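Local coordinates for inactive glucansucrase (Lactobacillus reuteri, PDB 5JBD), which is a glycoside hydrolase family 70 protein with a TIM-barrel core and binds a calcium ion, at residues Gln41-Tyr55 against Leu853-Ser867. Numbering follows the deposited sequence.
Sequences QDSSAINNIDGYLSY and LAVKLANGDYAYLNS. With SO4 (sulfate ion), chain F.
Tyr864 turns the edge of its ring onto a face of Tyr52, CD1 lying 3.7 Å from Tyr52 CE1 with the planes at 77°, and Tyr52 in turn presents its own edge to the face of Tyr862 in an offset edge-to-face pair. This aromatic cluster joins two loops from near the two ends of the chain, far from the centre of the molecule; strand 784-791 touches Tyr52 as well, and Tyr52 OH is hydrogen-bonded to Asn208 O. The Tyr864 ring also receives Gly51 CA over one face, a CH-pi contact at the type I' turn Ile49-Tyr52, leaving no room there for a side chain. Beside it, Leu865 N donates a hydrogen bond to Gly51 O (2.8 Å). With CG anti to the backbone N (chi1 -176°), Leu865 spreads its two methyls over the 41-55 loop: CD1 meets Gln41 O at 3.5 Å, CD2 packs on the Asp42 backbone and on Ile46 CB. Farther along, a single beta bridge pairs Ser54 with Ala854, using Val855 N to Leu53 O and Tyr55 N to Leu853 O (2.9 Å). Between the loops, one water accepts from Leu53 N and lies within hydrogen-bonding distance of Val855 O and Ala863 O. Val855 fits its two methyls differently: CG1 approaches Tyr55 OH, while CG2 sits 3.6 Å from the Tyr55 ring centroid, only 3° off the ring normal.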
# COMPACT_ATOMS: atom_id res chain seq x y z
N GLN A 41 33.85 -20.06 21.71
CA GLN A 41 32.45 -19.94 22.08
C GLN A 41 32.01 -18.47 22.16
O GLN A 41 31.62 -17.97 23.21
CB GLN A 41 32.18 -20.67 23.39
CG GLN A 41 32.49 -22.16 23.32
CD GLN A 41 31.75 -22.96 24.39
OE1 GLN A 41 31.37 -22.42 25.43
NE2 GLN A 41 31.54 -24.25 24.13
N ASP A 42 32.04 -17.81 21.01
CA ASP A 42 31.54 -16.43 20.89
C ASP A 42 31.25 -16.11 19.42
O ASP A 42 31.47 -16.94 18.54
CB ASP A 42 32.54 -15.43 21.51
CG ASP A 42 33.93 -15.50 20.87
OD1 ASP A 42 34.03 -15.48 19.64
OD2 ASP A 42 34.93 -15.54 21.62
N SER A 43 30.80 -14.89 19.16
CA SER A 43 30.42 -14.47 17.81
C SER A 43 31.55 -14.43 16.79
O SER A 43 31.30 -14.44 15.58
CB SER A 43 29.70 -13.13 17.87
OG SER A 43 28.52 -13.25 18.65
N SER A 44 32.80 -14.40 17.26
CA SER A 44 33.95 -14.47 16.36
C SER A 44 34.09 -15.82 15.66
O SER A 44 34.79 -15.90 14.64
CB SER A 44 35.27 -14.13 17.10
OG SER A 44 35.72 -15.22 17.89
N ALA A 45 33.49 -16.88 16.21
CA ALA A 45 33.53 -18.20 15.57
C ALA A 45 32.17 -18.90 15.37
O ALA A 45 32.13 -19.97 14.75
CB ALA A 45 34.46 -19.11 16.34
N ILE A 46 31.08 -18.32 15.87
CA ILE A 46 29.76 -18.94 15.75
C ILE A 46 28.71 -17.87 15.38
O ILE A 46 28.42 -16.99 16.18
CB ILE A 46 29.32 -19.66 17.05
CG1 ILE A 46 30.36 -20.70 17.52
CG2 ILE A 46 27.96 -20.33 16.86
CD1 ILE A 46 30.06 -21.27 18.90
N ASN A 47 28.15 -17.94 14.17
CA ASN A 47 27.01 -17.07 13.81
C ASN A 47 25.87 -17.33 14.81
O ASN A 47 25.59 -18.48 15.17
CB ASN A 47 26.48 -17.34 12.38
CG ASN A 47 27.38 -16.79 11.23
OD1 ASN A 47 27.22 -17.21 10.07
ND2 ASN A 47 28.31 -15.88 11.54
N ASN A 48 25.25 -16.26 15.27
CA ASN A 48 24.08 -16.38 16.12
C ASN A 48 23.18 -15.15 15.97
O ASN A 48 23.59 -14.10 15.47
CB ASN A 48 24.51 -16.56 17.57
CG ASN A 48 25.13 -15.31 18.14
OD1 ASN A 48 24.47 -14.54 18.84
ND2 ASN A 48 26.37 -15.04 17.77
N ILE A 49 21.94 -15.31 16.42
CA ILE A 49 20.90 -14.28 16.30
C ILE A 49 20.34 -14.08 17.70
O ILE A 49 19.64 -14.94 18.20
CB ILE A 49 19.80 -14.70 15.30
CG1 ILE A 49 20.42 -15.04 13.93
CG2 ILE A 49 18.77 -13.57 15.15
CD1 ILE A 49 19.45 -15.61 12.92
N ASP A 50 20.74 -12.99 18.34
CA ASP A 50 20.46 -12.75 19.76
C ASP A 50 20.74 -13.95 20.68
O ASP A 50 19.97 -14.26 21.58
CB ASP A 50 19.00 -12.29 19.91
CG ASP A 50 18.68 -11.06 19.08
OD1 ASP A 50 19.27 -10.00 19.34
OD2 ASP A 50 17.85 -11.16 18.15
N GLY A 51 21.86 -14.64 20.43
CA GLY A 51 22.28 -15.83 21.21
C GLY A 51 21.85 -17.18 20.64
O GLY A 51 22.47 -18.21 20.93
N TYR A 52 20.79 -17.18 19.83
CA TYR A 52 20.23 -18.42 19.28
C TYR A 52 20.96 -18.81 18.00
O TYR A 52 21.55 -17.95 17.34
CB TYR A 52 18.70 -18.26 19.05
CG TYR A 52 18.00 -17.93 20.34
CD1 TYR A 52 17.69 -18.95 21.25
CD2 TYR A 52 17.75 -16.61 20.72
CE1 TYR A 52 17.11 -18.67 22.47
CE2 TYR A 52 17.16 -16.31 21.94
CZ TYR A 52 16.84 -17.35 22.81
OH TYR A 52 16.26 -17.06 24.02
N LEU A 53 20.90 -20.09 17.66
CA LEU A 53 21.54 -20.62 16.45
C LEU A 53 20.51 -20.95 15.37
O LEU A 53 19.42 -21.41 15.68
CB LEU A 53 22.33 -21.89 16.77
CG LEU A 53 23.53 -21.80 17.73
CD1 LEU A 53 24.37 -23.05 17.59
CD2 LEU A 53 24.38 -20.54 17.60
N SER A 54 20.89 -20.74 14.11
CA SER A 54 20.10 -21.12 12.95
C SER A 54 20.77 -22.27 12.20
O SER A 54 21.97 -22.20 11.94
CB SER A 54 19.94 -19.93 12.00
OG SER A 54 19.34 -20.33 10.79
N TYR A 55 20.01 -23.28 11.79
CA TYR A 55 20.56 -24.39 11.01
C TYR A 55 21.22 -23.97 9.70
O TYR A 55 22.13 -24.64 9.24
CB TYR A 55 19.53 -25.49 10.73
CG TYR A 55 19.22 -26.32 11.95
CD1 TYR A 55 20.16 -27.24 12.44
CD2 TYR A 55 18.00 -26.20 12.62
CE1 TYR A 55 19.90 -28.00 13.56
CE2 TYR A 55 17.72 -26.96 13.74
CZ TYR A 55 18.67 -27.86 14.21
OH TYR A 55 18.40 -28.60 15.32
N LEU A 853 14.10 -23.07 11.86
CA LEU A 853 15.50 -22.66 11.72
C LEU A 853 16.23 -22.67 13.06
O LEU A 853 17.41 -23.04 13.12
CB LEU A 853 15.64 -21.27 11.08
CG LEU A 853 15.27 -21.11 9.60
CD1 LEU A 853 15.47 -19.66 9.15
CD2 LEU A 853 16.09 -22.03 8.73
N ALA A 854 15.53 -22.27 14.12
CA ALA A 854 16.11 -22.18 15.47
C ALA A 854 16.55 -23.54 15.99
O ALA A 854 15.74 -24.46 16.06
CB ALA A 854 15.12 -21.53 16.43
N VAL A 855 17.83 -23.66 16.36
CA VAL A 855 18.40 -24.93 16.77
C VAL A 855 17.95 -25.30 18.18
O VAL A 855 18.11 -24.52 19.12
CB VAL A 855 19.95 -24.92 16.70
CG1 VAL A 855 20.54 -26.22 17.24
CG2 VAL A 855 20.42 -24.68 15.27
N LYS A 856 17.36 -26.48 18.29
CA LYS A 856 17.05 -27.10 19.56
C LYS A 856 17.93 -28.32 19.71
O LYS A 856 18.21 -29.01 18.72
CB LYS A 856 15.57 -27.50 19.62
CG LYS A 856 14.62 -26.32 19.57
CD LYS A 856 13.16 -26.73 19.64
CE LYS A 856 12.28 -25.50 19.77
NZ LYS A 856 10.82 -25.76 19.70
N LEU A 857 18.37 -28.58 20.93
CA LEU A 857 19.12 -29.80 21.24
C LEU A 857 18.15 -30.99 21.24
O LEU A 857 16.94 -30.80 21.17
CB LEU A 857 19.85 -29.68 22.60
CG LEU A 857 21.10 -28.81 22.80
CD1 LEU A 857 22.34 -29.62 22.51
CD2 LEU A 857 21.12 -27.50 22.02
N ALA A 858 18.68 -32.21 21.30
CA ALA A 858 17.85 -33.42 21.25
C ALA A 858 16.79 -33.46 22.36
O ALA A 858 15.68 -33.94 22.13
CB ALA A 858 18.73 -34.67 21.30
N ASN A 859 17.12 -32.91 23.54
CA ASN A 859 16.16 -32.80 24.66
C ASN A 859 15.13 -31.65 24.57
O ASN A 859 14.37 -31.44 25.51
CB ASN A 859 16.93 -32.69 26.00
CG ASN A 859 17.62 -31.34 26.18
OD1 ASN A 859 17.48 -30.42 25.38
ND2 ASN A 859 18.39 -31.23 27.25
N GLY A 860 15.12 -30.91 23.47
CA GLY A 860 14.14 -29.84 23.26
C GLY A 860 14.59 -28.44 23.66
O GLY A 860 13.95 -27.47 23.27
N ASP A 861 15.67 -28.33 24.42
CA ASP A 861 16.18 -27.02 24.84
C ASP A 861 16.71 -26.24 23.64
O ASP A 861 17.37 -26.81 22.77
CB ASP A 861 17.33 -27.16 25.84
CG ASP A 861 16.90 -27.72 27.18
OD1 ASP A 861 15.69 -27.86 27.44
OD2 ASP A 861 17.81 -28.00 28.00
N TYR A 862 16.44 -24.93 23.60
CA TYR A 862 17.07 -24.06 22.62
C TYR A 862 18.58 -23.99 22.85
O TYR A 862 19.03 -23.85 24.00
CB TYR A 862 16.50 -22.64 22.68
CG TYR A 862 15.17 -22.49 21.98
CD1 TYR A 862 15.10 -22.43 20.58
CD2 TYR A 862 13.97 -22.40 22.69
CE1 TYR A 862 13.88 -22.30 19.92
CE2 TYR A 862 12.74 -22.28 22.03
CZ TYR A 862 12.70 -22.22 20.66
OH TYR A 862 11.49 -22.08 20.01
N ALA A 863 19.35 -24.13 21.78
CA ALA A 863 20.78 -23.87 21.83
C ALA A 863 20.96 -22.38 22.12
O ALA A 863 20.12 -21.55 21.74
CB ALA A 863 21.45 -24.24 20.52
N TYR A 864 22.03 -22.04 22.83
CA TYR A 864 22.26 -20.64 23.20
C TYR A 864 23.72 -20.37 23.38
O TYR A 864 24.44 -21.20 23.93
CB TYR A 864 21.48 -20.27 24.47
CG TYR A 864 21.36 -18.79 24.73
CD1 TYR A 864 20.35 -18.03 24.13
CD2 TYR A 864 22.26 -18.14 25.57
CE1 TYR A 864 20.24 -16.67 24.37
CE2 TYR A 864 22.15 -16.78 25.81
CZ TYR A 864 21.14 -16.04 25.22
OH TYR A 864 21.05 -14.69 25.47
N LEU A 865 24.16 -19.20 22.91
CA LEU A 865 25.53 -18.77 23.04
C LEU A 865 25.54 -17.53 23.93
O LEU A 865 25.12 -16.45 23.52
CB LEU A 865 26.12 -18.46 21.67
CG LEU A 865 27.59 -18.08 21.67
CD1 LEU A 865 28.45 -19.21 22.23
CD2 LEU A 865 28.01 -17.71 20.26
N ASN A 866 26.00 -17.72 25.16
CA ASN A 866 26.18 -16.62 26.11
C ASN A 866 27.48 -15.93 25.76
O ASN A 866 28.56 -16.47 26.01
CB ASN A 866 26.20 -17.16 27.54
CG ASN A 866 26.24 -16.06 28.59
OD1 ASN A 866 27.09 -15.17 28.55
ND2 ASN A 866 25.33 -16.13 29.55
N SER A 867 27.39 -14.76 25.16
CA SER A 867 28.55 -13.93 24.86
C SER A 867 28.07 -12.52 24.57
O SER A 867 26.94 -12.33 24.13
CB SER A 867 29.37 -14.49 23.67
OG SER A 867 28.72 -14.26 22.43
S SO4 F . 22.61 -32.88 20.88
O1 SO4 F . 22.75 -34.25 20.35
O2 SO4 F . 23.61 -32.62 21.94
O3 SO4 F . 21.26 -32.72 21.47
O4 SO4 F . 22.81 -31.90 19.79
O HOH W 1 29.88 -11.86 21.24
O HOH W 2 19.19 -13.07 23.95
O HOH W 3 19.00 -21.79 18.98
O HOH W 4 15.74 -28.01 16.23